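PDB 1R5Q: circadian oscillation regulator from Nostoc sp., which probably stimulates the autophosphorylation of KaiC as part of the KaiABC oscillator, the main circadian regulator of cyanobacteria. Local coordinates for residues 14-23 with 56-64; 36-47 with 87-96. All coordinates share one frame; numbering follows the deposited sequence. Where two conformers were deposited one is given.

Contact 1: 14-23 with 56-64; sequences LKSDYRQILL and IHMELIDEF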
loop_
_atom_site.group_PDB
_atom_site.type_symbol
_atom_site.label_atom_id
_atom_site.label_comp_id
_atom_site.label_asym_id
_atom_site.label_seq_id
_atom_site.Cartn_x
_atom_site.Cartn_y
_atom_site.Cartn_z
ATOM N N LEU A 14 6.006 -0.039 6.059
ATOM C CA LEU A 14 5.006 -0.362 5.046
ATOM C C LEU A 14 4.422 0.903 4.434
ATOM O O LEU A 14 4.210 0.968 3.229
ATOM C CB LEU A 14 3.891 -1.222 5.653
ATOM C CG LEU A 14 4.372 -2.630 5.995
ATOM C CD1 LEU A 14 3.290 -3.375 6.774
ATOM C CD2 LEU A 14 4.736 -3.357 4.717
ATOM N N LYS A 15 4.148 1.902 5.264
ATOM C CA LYS A 15 3.628 3.166 4.761
ATOM C C LYS A 15 4.670 3.774 3.797
ATOM O O LYS A 15 4.336 4.253 2.706
ATOM C CB LYS A 15 3.341 4.116 5.930
ATOM C CG LYS A 15 2.918 5.513 5.520
ATOM C CD LYS A 15 2.177 6.232 6.650
ATOM C CE LYS A 15 1.839 7.670 6.265
ATOM N NZ LYS A 15 0.978 8.338 7.295
ATOM N N SER A 16 5.934 3.735 4.201
ATOM C CA SER A 16 6.997 4.259 3.362
ATOM C C SER A 16 7.019 3.523 2.024
ATOM O O SER A 16 7.131 4.150 0.972
ATOM C CB SER A 16 8.361 4.120 4.061
ATOM O OG SER A 16 9.414 4.212 3.115
ATOM N N ASP A 17 6.907 2.198 2.068
ATOM C CA ASP A 17 6.928 1.383 0.851
ATOM C C ASP A 17 5.748 1.692 -0.079
ATOM O O ASP A 17 5.913 1.753 -1.310
ATOM C CB ASP A 17 6.904 -0.103 1.218
ATOM C CG ASP A 17 8.180 -0.562 1.956
ATOM O OD1 ASP A 17 8.153 -1.662 2.532
ATOM O OD2 ASP A 17 9.203 0.160 1.950
ATOM N N TYR A 18 4.572 1.874 0.522
ATOM C CA TYR A 18 3.342 2.151 -0.211
ATOM C C TYR A 18 3.441 3.527 -0.854
ATOM O O TYR A 18 2.938 3.731 -1.956
ATOM C CB TYR A 18 2.123 2.111 0.724
ATOM C CG TYR A 18 0.787 2.076 -0.007
ATOM C CD1 TYR A 18 0.355 0.915 -0.649
ATOM C CD2 TYR A 18 -0.018 3.219 -0.101
ATOM C CE1 TYR A 18 -0.857 0.890 -1.378
ATOM C CE2 TYR A 18 -1.216 3.207 -0.826
ATOM C CZ TYR A 18 -1.627 2.030 -1.459
ATOM O OH TYR A 18 -2.809 1.992 -2.150
ATOM N N ARG A 19 4.082 4.468 -0.160
ATOM C CA ARG A 19 4.254 5.821 -0.701
ATOM C C ARG A 19 5.010 5.707 -2.031
ATOM O O ARG A 19 4.614 6.290 -3.038
ATOM C CB ARG A 19 5.050 6.708 0.271
ATOM C CG ARG A 19 5.392 8.083 -0.316
ATOM C CD ARG A 19 6.305 8.905 0.588
ATOM N NE ARG A 19 5.636 9.329 1.814
ATOM C CZ ARG A 19 5.936 8.852 3.019
ATOM N NH1 ARG A 19 6.899 7.937 3.148
ATOM N NH2 ARG A 19 5.275 9.283 4.093
ATOM N N GLN A 20 6.103 4.952 -2.026
ATOM C CA GLN A 20 6.889 4.758 -3.241
ATOM C C GLN A 20 6.081 4.056 -4.356
ATOM O O GLN A 20 6.310 4.312 -5.542
ATOM C CB GLN A 20 8.174 3.977 -2.922
ATOM C CG GLN A 20 9.231 4.784 -2.112
ATOM C CD GLN A 20 9.489 6.197 -2.678
ATOM O OE1 GLN A 20 9.704 6.374 -3.886
ATOM N NE2 GLN A 20 9.467 7.208 -1.797
ATOM N N ILE A 21 5.135 3.182 -3.993
ATOM C CA ILE A 21 4.308 2.512 -5.010
ATOM C C ILE A 21 3.374 3.559 -5.626
ATOM O O ILE A 21 3.219 3.639 -6.853
ATOM C CB ILE A 21 3.451 1.349 -4.393
ATOM C CG1 ILE A 21 4.364 0.177 -4.022
ATOM C CG2 ILE A 21 2.345 0.892 -5.401
ATOM C CD1 ILE A 21 3.730 -0.847 -3.068
ATOM N N LEU A 22 2.743 4.369 -4.788
ATOM C CA LEU A 22 1.858 5.397 -5.315
ATOM C C LEU A 22 2.621 6.354 -6.265
ATOM O O LEU A 22 2.171 6.614 -7.369
ATOM C CB LEU A 22 1.247 6.214 -4.175
ATOM C CG LEU A 22 0.190 5.543 -3.281
ATOM C CD1 LEU A 22 -0.086 6.404 -2.051
ATOM C CD2 LEU A 22 -1.085 5.314 -4.081
ATOM N N LEU A 23 3.772 6.859 -5.820
ATOM C CA LEU A 23 4.554 7.801 -6.613
ATOM C C LEU A 23 5.143 7.229 -7.895
ATOM O O LEU A 23 5.567 7.980 -8.779
ATOM C CB LEU A 23 5.661 8.421 -5.751
ATOM C CG LEU A 23 5.114 9.229 -4.559
ATOM C CD1 LEU A 23 6.251 9.876 -3.757
ATOM C CD2 LEU A 23 4.148 10.287 -5.086
ATOM N N ILE A 56 -3.449 3.517 5.526
ATOM C CA ILE A 56 -2.157 3.972 5.033
ATOM C C ILE A 56 -2.386 4.727 3.711
ATOM O O ILE A 56 -1.847 5.821 3.510
ATOM C CB ILE A 56 -1.198 2.783 4.825
ATOM C CG1 ILE A 56 -0.693 2.289 6.194
ATOM C CG2 ILE A 56 -0.018 3.185 3.946
ATOM C CD1 ILE A 56 0.090 1.011 6.135
ATOM N N HIS A 57 -3.204 4.151 2.830
ATOM C CA HIS A 57 -3.535 4.783 1.547
ATOM C C HIS A 57 -4.046 6.226 1.767
ATOM O O HIS A 57 -3.496 7.187 1.218
ATOM C CB HIS A 57 -4.635 3.980 0.828
ATOM C CG HIS A 57 -5.014 4.541 -0.512
ATOM N ND1 HIS A 57 -4.347 4.214 -1.675
ATOM C CD2 HIS A 57 -5.979 5.425 -0.867
ATOM C CE1 HIS A 57 -4.882 4.874 -2.688
ATOM N NE2 HIS A 57 -5.874 5.616 -2.224
ATOM N N MET A 58 -5.103 6.358 2.568
ATOM C CA MET A 58 -5.696 7.658 2.856
ATOM C C MET A 58 -4.715 8.646 3.497
ATOM O O MET A 58 -4.719 9.839 3.181
ATOM C CB MET A 58 -6.914 7.485 3.766
ATOM C CG MET A 58 -8.040 6.688 3.129
ATOM S SD MET A 58 -8.397 7.238 1.429
ATOM C CE MET A 58 -9.385 8.750 1.755
ATOM N N GLU A 59 -3.875 8.159 4.398
ATOM C CA GLU A 59 -2.919 9.034 5.045
ATOM C C GLU A 59 -1.933 9.611 4.033
ATOM O O GLU A 59 -1.601 10.798 4.092
ATOM C CB GLU A 59 -2.157 8.281 6.137
ATOM C CG GLU A 59 -3.024 7.891 7.324
ATOM C CD GLU A 59 -2.212 7.305 8.469
ATOM O OE1 GLU A 59 -0.961 7.227 8.344
ATOM O OE2 GLU A 59 -2.828 6.925 9.490
ATOM N N LEU A 60 -1.463 8.768 3.118
ATOM C CA LEU A 60 -0.519 9.213 2.106
ATOM C C LEU A 60 -1.200 10.170 1.133
ATOM O O LEU A 60 -0.572 11.121 0.650
ATOM C CB LEU A 60 0.083 8.005 1.381
ATOM C CG LEU A 60 1.061 7.250 2.289
ATOM C CD1 LEU A 60 1.371 5.859 1.731
ATOM C CD2 LEU A 60 2.354 8.082 2.416
ATOM N N ILE A 61 -2.482 9.934 0.861
ATOM C CA ILE A 61 -3.215 10.816 -0.039
ATOM C C ILE A 61 -3.283 12.202 0.623
ATOM O O ILE A 61 -3.120 13.221 -0.053
ATOM C CB ILE A 61 -4.648 10.297 -0.323
ATOM C CG1 ILE A 61 -4.599 9.031 -1.184
ATOM C CG2 ILE A 61 -5.471 11.353 -1.035
ATOM C CD1 ILE A 61 -3.814 9.146 -2.472
ATOM N N ASP A 62 -3.491 12.237 1.943
ATOM C CA ASP A 62 -3.556 13.520 2.654
ATOM C C ASP A 62 -2.225 14.254 2.580
ATOM O O ASP A 62 -2.197 15.466 2.334
ATOM C CB ASP A 62 -3.952 13.331 4.121
ATOM C CG ASP A 62 -5.452 13.161 4.307
ATOM O OD1 ASP A 62 -6.204 13.461 3.354
ATOM O OD2 ASP A 62 -5.881 12.732 5.409
ATOM N N GLU A 63 -1.137 13.513 2.807
ATOM C CA GLU A 63 0.214 14.060 2.737
ATOM C C GLU A 63 0.462 14.632 1.345
ATOM O O GLU A 63 0.928 15.764 1.211
ATOM C CB GLU A 63 1.252 12.973 3.047
ATOM C CG GLU A 63 1.404 12.694 4.535
ATOM C CD GLU A 63 2.229 11.450 4.852
ATOM O OE1 GLU A 63 3.207 11.152 4.118
ATOM O OE2 GLU A 63 1.891 10.781 5.860
ATOM N N PHE A 64 0.145 13.846 0.313
ATOM C CA PHE A 64 0.322 14.282 -1.070
ATOM C C PHE A 64 -0.437 15.571 -1.395
ATOM O O PHE A 64 0.125 16.492 -2.023
ATOM C CB PHE A 64 -0.161 13.214 -2.046
ATOM C CG PHE A 64 0.696 11.988 -2.100
ATOM C CD1 PHE A 64 0.364 10.950 -2.972
ATOM C CD2 PHE A 64 1.825 11.854 -1.290
ATOM C CE1 PHE A 64 1.148 9.791 -3.037
ATOM C CE2 PHE A 64 2.623 10.697 -1.345
ATOM C CZ PHE A 64 2.280 9.664 -2.224
#

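Contact 2: 36-47 with 87-96; sequences IDKFINAVFCAN and DILAHLCEAY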
loop_
_atom_site.group_PDB
_atom_site.type_symbol
_atom_site.label_atom_id
_atom_site.label_comp_id
_atom_site.label_asym_id
_atom_site.label_seq_id
_atom_site.Cartn_x
_atom_site.Cartn_y
_atom_site.Cartn_z
ATOM N N ILE A 36 5.450 -3.761 -5.651
ATOM C CA ILE A 36 4.122 -4.221 -5.267
ATOM C C ILE A 36 4.175 -5.646 -4.741
ATOM O O ILE A 36 3.547 -5.964 -3.743
ATOM C CB ILE A 36 3.128 -4.154 -6.464
ATOM C CG1 ILE A 36 2.761 -2.690 -6.755
ATOM C CG2 ILE A 36 1.862 -4.944 -6.147
ATOM C CD1 ILE A 36 1.936 -2.516 -8.017
ATOM N N ASP A 37 4.933 -6.502 -5.416
ATOM C CA ASP A 37 5.036 -7.890 -4.993
ATOM C C ASP A 37 5.637 -7.984 -3.595
ATOM O O ASP A 37 5.185 -8.776 -2.776
ATOM C CB ASP A 37 5.869 -8.697 -5.995
ATOM C CG ASP A 37 5.077 -9.071 -7.247
ATOM O OD1 ASP A 37 3.858 -9.359 -7.133
ATOM O OD2 ASP A 37 5.676 -9.101 -8.345
ATOM N N LYS A 38 6.631 -7.150 -3.316
ATOM C CA LYS A 38 7.281 -7.151 -2.007
ATOM C C LYS A 38 6.376 -6.616 -0.900
ATOM O O LYS A 38 6.381 -7.140 0.217
ATOM C CB LYS A 38 8.571 -6.326 -2.051
ATOM C CG LYS A 38 9.691 -6.968 -2.848
ATOM C CD LYS A 38 10.993 -6.160 -2.718
ATOM C CE LYS A 38 11.432 -6.012 -1.257
ATOM N NZ LYS A 38 12.739 -5.278 -1.118
ATOM N N PHE A 39 5.623 -5.558 -1.210
ATOM C CA PHE A 39 4.690 -4.955 -0.266
ATOM C C PHE A 39 3.612 -5.991 0.071
ATOM O O PHE A 39 3.237 -6.168 1.232
ATOM C CB PHE A 39 4.025 -3.696 -0.882
ATOM C CG PHE A 39 2.945 -3.072 -0.004
ATOM C CD1 PHE A 39 3.284 -2.224 1.046
ATOM C CD2 PHE A 39 1.597 -3.371 -0.204
ATOM C CE1 PHE A 39 2.321 -1.694 1.874
ATOM C CE2 PHE A 39 0.611 -2.838 0.632
ATOM C CZ PHE A 39 0.969 -2.004 1.669
ATOM N N ILE A 40 3.110 -6.670 -0.952
ATOM C CA ILE A 40 2.071 -7.671 -0.746
ATOM C C ILE A 40 2.555 -8.813 0.167
ATOM O O ILE A 40 1.865 -9.213 1.100
ATOM C CB ILE A 40 1.598 -8.246 -2.097
ATOM C CG1 ILE A 40 0.909 -7.130 -2.907
ATOM C CG2 ILE A 40 0.659 -9.432 -1.881
ATOM C CD1 ILE A 40 -0.214 -6.382 -2.151
ATOM N N ASN A 41 3.752 -9.313 -0.102
ATOM C CA ASN A 41 4.292 -10.411 0.691
ATOM C C ASN A 41 4.474 -10.007 2.160
ATOM O O ASN A 41 4.263 -10.815 3.068
ATOM C CB ASN A 41 5.607 -10.880 0.057
ATOM C CG ASN A 41 6.139 -12.163 0.682
ATOM O OD1 ASN A 41 7.079 -12.128 1.474
ATOM N ND2 ASN A 41 5.541 -13.299 0.323
ATOM N N ALA A 42 4.828 -8.752 2.400
ATOM C CA ALA A 42 5.026 -8.277 3.761
ATOM C C ALA A 42 3.727 -8.141 4.542
ATOM O O ALA A 42 3.678 -8.537 5.704
ATOM C CB ALA A 42 5.780 -6.934 3.761
ATOM N N VAL A 43 2.678 -7.568 3.934
ATOM C CA VAL A 43 1.405 -7.407 4.643
ATOM C C VAL A 43 0.766 -8.781 4.826
ATOM O O VAL A 43 0.049 -9.020 5.799
ATOM C CB VAL A 43 0.405 -6.452 3.886
ATOM C CG1 VAL A 43 1.006 -5.060 3.754
ATOM C CG2 VAL A 43 0.098 -6.983 2.518
ATOM N N PHE A 44 1.046 -9.665 3.871
ATOM C CA PHE A 44 0.574 -11.048 3.860
ATOM C C PHE A 44 1.247 -11.781 5.035
ATOM O O PHE A 44 0.582 -12.374 5.867
ATOM C CB PHE A 44 0.990 -11.683 2.539
ATOM C CG PHE A 44 0.606 -13.132 2.382
ATOM C CD1 PHE A 44 -0.720 -13.539 2.482
ATOM C CD2 PHE A 44 1.572 -14.077 2.056
ATOM C CE1 PHE A 44 -1.082 -14.864 2.252
ATOM C CE2 PHE A 44 1.226 -15.401 1.823
ATOM C CZ PHE A 44 -0.109 -15.798 1.919
ATOM N N CYS A 45 2.573 -11.722 5.097
ATOM C CA CYS A 45 3.301 -12.387 6.187
ATOM C C CYS A 45 3.016 -11.845 7.592
ATOM O O CYS A 45 3.058 -12.606 8.555
ATOM C CB CYS A 45 4.797 -12.317 5.923
ATOM S SG CYS A 45 5.235 -13.334 4.550
ATOM N N ALA A 46 2.731 -10.546 7.718
ATOM C CA ALA A 46 2.445 -9.957 9.028
ATOM C C ALA A 46 0.970 -9.976 9.451
ATOM O O ALA A 46 0.631 -9.445 10.504
ATOM C CB ALA A 46 2.983 -8.522 9.094
ATOM N N ASN A 47 0.104 -10.570 8.627
ATOM C CA ASN A 47 -1.330 -10.698 8.926
ATOM C C ASN A 47 -1.999 -9.354 9.145
ATOM O O ASN A 47 -2.928 -9.229 9.939
ATOM C CB ASN A 47 -1.540 -11.555 10.182
ATOM C CG ASN A 47 -2.951 -12.115 10.272
ATOM O OD1 ASN A 47 -3.493 -12.330 11.361
ATOM N ND2 ASN A 47 -3.542 -12.358 9.126
ATOM N N ASP A 87 -5.572 -2.330 -7.263
ATOM C CA ASP A 87 -4.496 -3.210 -7.714
ATOM C C ASP A 87 -3.844 -3.939 -6.528
ATOM O O ASP A 87 -3.548 -5.133 -6.596
ATOM C CB ASP A 87 -3.471 -2.361 -8.466
ATOM C CG ASP A 87 -2.499 -3.182 -9.317
ATOM O OD1 ASP A 87 -1.737 -2.556 -10.077
ATOM O OD2 ASP A 87 -2.480 -4.428 -9.232
ATOM N N ILE A 88 -3.645 -3.208 -5.437
ATOM C CA ILE A 88 -3.027 -3.745 -4.227
ATOM C C ILE A 88 -3.946 -4.771 -3.572
ATOM O O ILE A 88 -3.520 -5.884 -3.233
ATOM C CB ILE A 88 -2.737 -2.584 -3.224
ATOM C CG1 ILE A 88 -1.526 -1.775 -3.709
ATOM C CG2 ILE A 88 -2.558 -3.128 -1.794
ATOM C CD1 ILE A 88 -0.238 -2.545 -3.658
ATOM N N LEU A 89 -5.214 -4.404 -3.406
ATOM C CA LEU A 89 -6.174 -5.314 -2.793
ATOM C C LEU A 89 -6.416 -6.573 -3.624
ATOM O O LEU A 89 -6.612 -7.645 -3.063
ATOM C CB LEU A 89 -7.496 -4.601 -2.504
ATOM C CG LEU A 89 -7.424 -3.476 -1.457
ATOM C CD1 LEU A 89 -8.795 -2.826 -1.275
ATOM C CD2 LEU A 89 -6.922 -4.049 -0.129
ATOM N N ALA A 90 -6.416 -6.440 -4.944
ATOM C CA ALA A 90 -6.607 -7.583 -5.837
ATOM C C ALA A 90 -5.420 -8.546 -5.667
ATOM O O ALA A 90 -5.598 -9.769 -5.642
ATOM C CB ALA A 90 -6.681 -7.116 -7.300
ATOM N N HIS A 91 -4.205 -7.991 -5.595
ATOM C CA HIS A 91 -3.000 -8.808 -5.411
ATOM C C HIS A 91 -3.001 -9.472 -4.042
ATOM O O HIS A 91 -2.581 -10.613 -3.897
ATOM C CB HIS A 91 -1.726 -7.965 -5.545
ATOM C CG HIS A 91 -1.286 -7.773 -6.960
ATOM N ND1 HIS A 91 -1.935 -6.925 -7.831
ATOM C CD2 HIS A 91 -0.301 -8.367 -7.674
ATOM C CE1 HIS A 91 -1.370 -7.005 -9.021
ATOM N NE2 HIS A 91 -0.376 -7.874 -8.955
ATOM N N LEU A 92 -3.454 -8.748 -3.030
ATOM C CA LEU A 92 -3.488 -9.325 -1.702
ATOM C C LEU A 92 -4.502 -10.474 -1.667
ATOM O O LEU A 92 -4.225 -11.527 -1.100
ATOM C CB LEU A 92 -3.819 -8.261 -0.651
ATOM C CG LEU A 92 -3.710 -8.712 0.816
ATOM C CD1 LEU A 92 -2.309 -9.296 1.076
ATOM C CD2 LEU A 92 -3.972 -7.535 1.745
ATOM N N CYS A 93 -5.666 -10.274 -2.278
ATOM C CA CYS A 93 -6.694 -11.320 -2.316
ATOM C C CYS A 93 -6.165 -12.607 -2.936
ATOM O O CYS A 93 -6.410 -13.705 -2.434
ATOM C CB CYS A 93 -7.908 -10.865 -3.133
ATOM S SG CYS A 93 -8.952 -9.667 -2.311
ATOM N N GLU A 94 -5.448 -12.460 -4.040
ATOM C CA GLU A 94 -4.910 -13.607 -4.733
ATOM C C GLU A 94 -3.834 -14.319 -3.921
ATOM O O GLU A 94 -3.717 -15.531 -4.009
ATOM C CB GLU A 94 -4.387 -13.204 -6.114
ATOM C CG GLU A 94 -5.523 -12.874 -7.141
ATOM C CD GLU A 94 -6.419 -14.083 -7.475
ATOM O OE1 GLU A 94 -7.644 -14.017 -7.222
ATOM O OE2 GLU A 94 -5.897 -15.099 -7.997
ATOM N N ALA A 95 -3.058 -13.575 -3.135
ATOM C CA ALA A 95 -2.010 -14.179 -2.298
ATOM C C ALA A 95 -2.711 -15.105 -1.306
ATOM O O ALA A 95 -2.339 -16.270 -1.135
ATOM C CB ALA A 95 -1.223 -13.079 -1.537
ATOM N N TYR A 96 -3.744 -14.577 -0.666
ATOM C CA TYR A 96 -4.514 -15.339 0.292
ATOM C C TYR A 96 -5.263 -16.512 -0.353
ATOM O O TYR A 96 -5.253 -17.629 0.180
ATOM C CB TYR A 96 -5.500 -14.411 1.026
ATOM C CG TYR A 96 -4.887 -13.684 2.206
ATOM C CD1 TYR A 96 -4.816 -12.280 2.253
ATOM C CD2 TYR A 96 -4.394 -14.402 3.288
ATOM C CE1 TYR A 96 -4.257 -11.620 3.365
ATOM C CE2 TYR A 96 -3.842 -13.762 4.392
ATOM C CZ TYR A 96 -3.773 -12.374 4.428
ATOM O OH TYR A 96 -3.194 -11.787 5.541
HETATM O O HOH W 1 -2.701 -9.144 5.463
#

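Contact 1: 14-23 with 56-64
A salt-bridge network of Lys15, Arg19, Glu59 and Glu63 runs along one flank of this helix pair in the four-helix KaiA C-terminal domain, and a buried tyrosine-histidine bond marks the other. The axes of segments 14-23 and 56-64 cross at -62°, and the two segments bury 637 Å² of surface, both sides summed. Lys15 sits as a knob among Ile56, Glu59, Leu60 and Glu63; with CG anti to the backbone N (chi1 174°), its extended chain carries the ammonium past Leu60 to two carboxylates. Lys15 NZ forms salt bridges with Glu59 OE1, at a modelled 2.5 Å that is doubtfully short, and more weakly with Glu63 OE2 (3.0 Å). Arg19 takes the other oxygen of the latter carboxylate: Arg19 NH2 reaches the syn lone pair of Glu63 OE1 at 2.8 Å, nearly straight at 170° and in the guanidinium plane. Leu60 CD2 lies over one face of that guanidinium, 3.6 Å from Arg19 NE, while Leu60 CD1 meets the edge of the Tyr18 ring at Tyr18 CD2 (3.5 Å). Deeper in, Tyr18 OH and His57 ND1 share a hydrogen bond of 2.7 Å, tying together two buried side chains whose rings meet rim to rim. Phe64 CZ closes the far end, 3.5 Å from Leu23 CD2. Beyond the pair, helix 82-100 covers Tyr18 through Thr84, Leu85 and Ile88, and helix 33-45 packs against Leu14 and Ile21.

Contact 2: 36-47 with 87-96
The axes of the helical segments 36-45 and 87-96 approach to 9.8 Å and cross at -55°, with Ile40 and Leu92 close in register at the centre. A single knob-into-hole marks this crossing in the four-helix KaiA C-terminal domain: Ile40 sits among Ile88, His91, Leu92 and Ala95. Ile40 CD1 lies 3.5 Å from the backbone oxygen Ile88 O, and Ile40 CG2 touches Ala95 CB. One turn earlier, Ile36 CG2 lies over one face of the His91 ring, whose rotation is restrained from within its own helix by a bond from His91 ND1 to Asp87 O (2.7 Å). That oxygen also accepts from His91 N, the two donors arriving from opposite faces of its plane. Val43 CG2, lodged between its backbone N and carbonyl carbon, presses on Leu92 CD1 at 3.6 Å. Near the end of helix 33-45, which finishes in a Schellman motif at Asn47, the contact turns aromatic. With CG anti to the backbone N (chi1 179°), Phe44 drives its edge into the face of Tyr96 in a T-shaped stack, centroids 4.9 Å apart and planes at 73°, while Ala95 CB makes a CH-pi contact over one Phe44 face. At the Tyr96 ring edge a water links Tyr96 OH to Val43 O, accepting from the hydroxyl (2.7 Å) and donating to the carbonyl (2.8 Å).

Overall arrangement
Four helices, two crossings: the domain illustrates how a small bundle joins pairs that are not neighbours in sequence. Contact 1 unites helices 8-24 and 50-67, the first and third, and contact 2 helices 33-45 and 82-100, the second and fourth, so the segments alternate along the chain. Their centres lie about 16 Å apart, on opposite sides of the chain's centre. Between them the core is continuous: Phe39 packs against Leu14, Tyr18 and Ile21, and Leu92 rests on Ile53 of helix 50-67. Helix 8-24 supplies much of the joint between the crossings. In KaiA this C-terminal domain mediates homodimerization and the interaction with KaiC.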